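PDB 4NIM: versicolorin reductase from Brucella melitensis, which probably catalyses NAD(P)H-dependent reduction of a carbonyl substrate, as a member of the short-chain dehydrogenase/reductase family. Local coordinates for residues Thr177-Ala181 / Thr253-Val257. Residues are numbered along the deposited sequence.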
ATOM      1  N   THR A 177       2.243  -4.825 -10.006  1.00 14.53           N
ATOM      2  CA  THR A 177       2.921  -3.537 -10.033  1.00 14.90           C
ATOM      3  C   THR A 177       3.574  -3.377 -11.396  1.00 15.01           C
ATOM      4  O   THR A 177       3.410  -2.343 -12.042  1.00 15.09           O
ATOM      5  CB  THR A 177       3.991  -3.428  -8.917  1.00 14.99           C
ATOM      6  OG1 THR A 177       3.347  -3.444  -7.614  1.00 14.79           O
ATOM      7  CG2 THR A 177       4.870  -2.158  -9.105  1.00 15.40           C
ATOM      8  N   ARG A 178       4.277  -4.407 -11.870  1.00 15.29           N
ATOM      9  CA  ARG A 178       4.981  -4.265 -13.142  1.00 15.52           C
ATOM     10  C   ARG A 178       4.010  -4.228 -14.297  1.00 15.65           C
ATOM     11  O   ARG A 178       4.160  -3.437 -15.219  1.00 16.02           O
ATOM     12  CB  ARG A 178       6.006  -5.363 -13.350  1.00 16.87           C
ATOM     13  CG  ARG A 178       7.170  -5.301 -12.355  1.00 18.80           C
ATOM     14  CD  ARG A 178       8.221  -6.182 -12.936  1.00 21.49           C
ATOM     15  NE  ARG A 178       9.462  -6.226 -12.199  1.00 25.20           N
ATOM     16  CZ  ARG A 178       9.820  -7.180 -11.352  1.00 28.79           C
ATOM     17  NH1 ARG A 178       8.989  -8.203 -11.055  1.00 29.63           N
ATOM     18  NH2 ARG A 178      11.023  -7.054 -10.777  1.00 27.97           N
ATOM     19  N   ASN A 179       2.993  -5.077 -14.250  1.00 15.99           N
ATOM     20  CA  ASN A 179       1.989  -5.128 -15.348  1.00 16.15           C
ATOM     21  C   ASN A 179       1.287  -3.799 -15.496  1.00 16.17           C
ATOM     22  O   ASN A 179       1.142  -3.244 -16.598  1.00 16.38           O
ATOM     23  CB  ASN A 179       0.977  -6.254 -15.082  1.00 15.94           C
ATOM     24  CG  ASN A 179       0.001  -6.420 -16.217  1.00 15.80           C
ATOM     25  OD1 ASN A 179      -0.923  -5.643 -16.342  1.00 15.92           O
ATOM     26  ND2 ASN A 179       0.186  -7.500 -17.028  1.00 15.84           N
ATOM     27  N   VAL A 180       0.812  -3.275 -14.391  1.00 16.31           N
ATOM     28  CA  VAL A 180       0.076  -2.000 -14.421  1.00 16.17           C
ATOM     29  C   VAL A 180       1.014  -0.884 -14.860  1.00 16.22           C
ATOM     30  O   VAL A 180       0.685  -0.162 -15.788  1.00 16.13           O
ATOM     31  CB  VAL A 180      -0.660  -1.712 -13.106  1.00 16.43           C
ATOM     32  CG1 VAL A 180      -1.367  -0.379 -13.185  1.00 16.92           C
ATOM     33  CG2 VAL A 180      -1.668  -2.825 -12.800  1.00 16.88           C
ATOM     34  N   ALA A 181       2.199  -0.791 -14.256  1.00 15.77           N
ATOM     35  CA  ALA A 181       3.154   0.249 -14.653  1.00 16.39           C
ATOM     36  C   ALA A 181       3.360   0.257 -16.149  1.00 16.42           C
ATOM     37  O   ALA A 181       3.339   1.317 -16.779  1.00 16.43           O
ATOM     38  CB  ALA A 181       4.478   0.099 -13.966  1.00 16.89           C
ATOM     39  N   THR A 253       8.826   4.217 -12.562  1.00 16.30           N
ATOM     40  CA  THR A 253       7.625   3.424 -12.564  1.00 15.70           C
ATOM     41  C   THR A 253       7.974   1.954 -12.822  1.00 15.61           C
ATOM     42  O   THR A 253       8.950   1.643 -13.516  1.00 15.71           O
ATOM     43  CB  THR A 253       6.669   3.941 -13.646  1.00 15.93           C
ATOM     44  OG1 THR A 253       5.410   3.279 -13.591  1.00 15.30           O
ATOM     45  CG2 THR A 253       7.264   3.810 -15.044  1.00 16.19           C
ATOM     46  N   GLY A 254       7.243   1.068 -12.170  1.00 15.16           N
ATOM     47  CA  GLY A 254       7.514  -0.360 -12.318  1.00 15.55           C
ATOM     48  C   GLY A 254       8.647  -0.852 -11.425  1.00 15.37           C
ATOM     49  O   GLY A 254       9.059  -1.991 -11.512  1.00 15.73           O
ATOM     50  N   ALA A 255       9.091  -0.007 -10.512  1.00 15.70           N
ATOM     51  CA  ALA A 255      10.217  -0.385  -9.656  1.00 15.96           C
ATOM     52  C   ALA A 255       9.725  -1.231  -8.530  1.00 16.17           C
ATOM     53  O   ALA A 255       8.606  -1.037  -8.051  1.00 15.83           O
ATOM     54  CB  ALA A 255      10.930   0.850  -9.147  1.00 16.20           C
ATOM     55  N   ILE A 256      10.553  -2.205  -8.147  1.00 16.54           N
ATOM     56  CA  ILE A 256      10.344  -3.063  -6.975  1.00 16.78           C
ATOM     57  C   ILE A 256      11.487  -2.698  -6.042  1.00 16.79           C
ATOM     58  O   ILE A 256      12.635  -3.015  -6.318  1.00 16.74           O
ATOM     59  CB  ILE A 256      10.423  -4.577  -7.361  1.00 17.56           C
ATOM     60  CG1 ILE A 256       9.348  -4.980  -8.381  1.00 18.08           C
ATOM     61  CG2 ILE A 256      10.364  -5.455  -6.100  1.00 18.19           C
ATOM     62  CD1 ILE A 256       7.937  -4.612  -8.040  1.00 18.92           C
ATOM     63  N   VAL A 257      11.204  -1.880  -5.019  1.00 17.09           N
ATOM     64  CA  VAL A 257      12.222  -1.302  -4.174  1.00 16.65           C
ATOM     65  C   VAL A 257      12.226  -2.035  -2.822  1.00 16.50           C
ATOM     66  O   VAL A 257      11.303  -1.889  -1.987  1.00 16.02           O
ATOM     67  CB  VAL A 257      11.925   0.188  -3.966  1.00 16.66           C
ATOM     68  CG1 VAL A 257      13.001   0.859  -3.141  1.00 17.09           C
ATOM     69  CG2 VAL A 257      11.717   0.880  -5.333  1.00 16.95           C
TER
HETATM   70  O   HOH W   1      10.986  -3.695 -11.821  1.00 17.20           O
HETATM   71  O   HOH W   2       3.866   3.735 -15.793  1.00 17.45           O
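Thr-177, in the last turns of helix 164-183, directs its methyl at the approach to edge strand 256-259: CG2 lies 4.0 Å from Ala-255 O and 4.1 Å from Ile-256 CD1, while its hydroxyl is engaged with Asn-150 and Leu-173. Arg-178 leaves the helix sideways and lays one guanidinium face over the Ile-256 side chain (NH2 to CG1, 3.6 Å); water 1 accepts from Arg-178 NE (3.0 Å) and donates to Gly-254 O (2.6 Å). One turn on from Thr-177, Ala-181 puts CB 3.4 Å from Gly-254 N and 3.3 Å from Thr-253 OG1. A CB on Gly-254, at phi 83°, would crowd that methyl and press against Thr-253 O. Water 2 donates to Ala-181 O and accepts from Thr-253 OG1, both at 2.7 Å, and Thr-253 OG1 also meets Val-191 N. Here a Rossmann-fold helix packs against the loop entering the sheet's last strand, and that strand's first residue; strand 256-259 pairs with strand 190-196. Bare Gly-254 and the small Ala-181 methyl permit close approach, while two waters supply polar links between helix and loop.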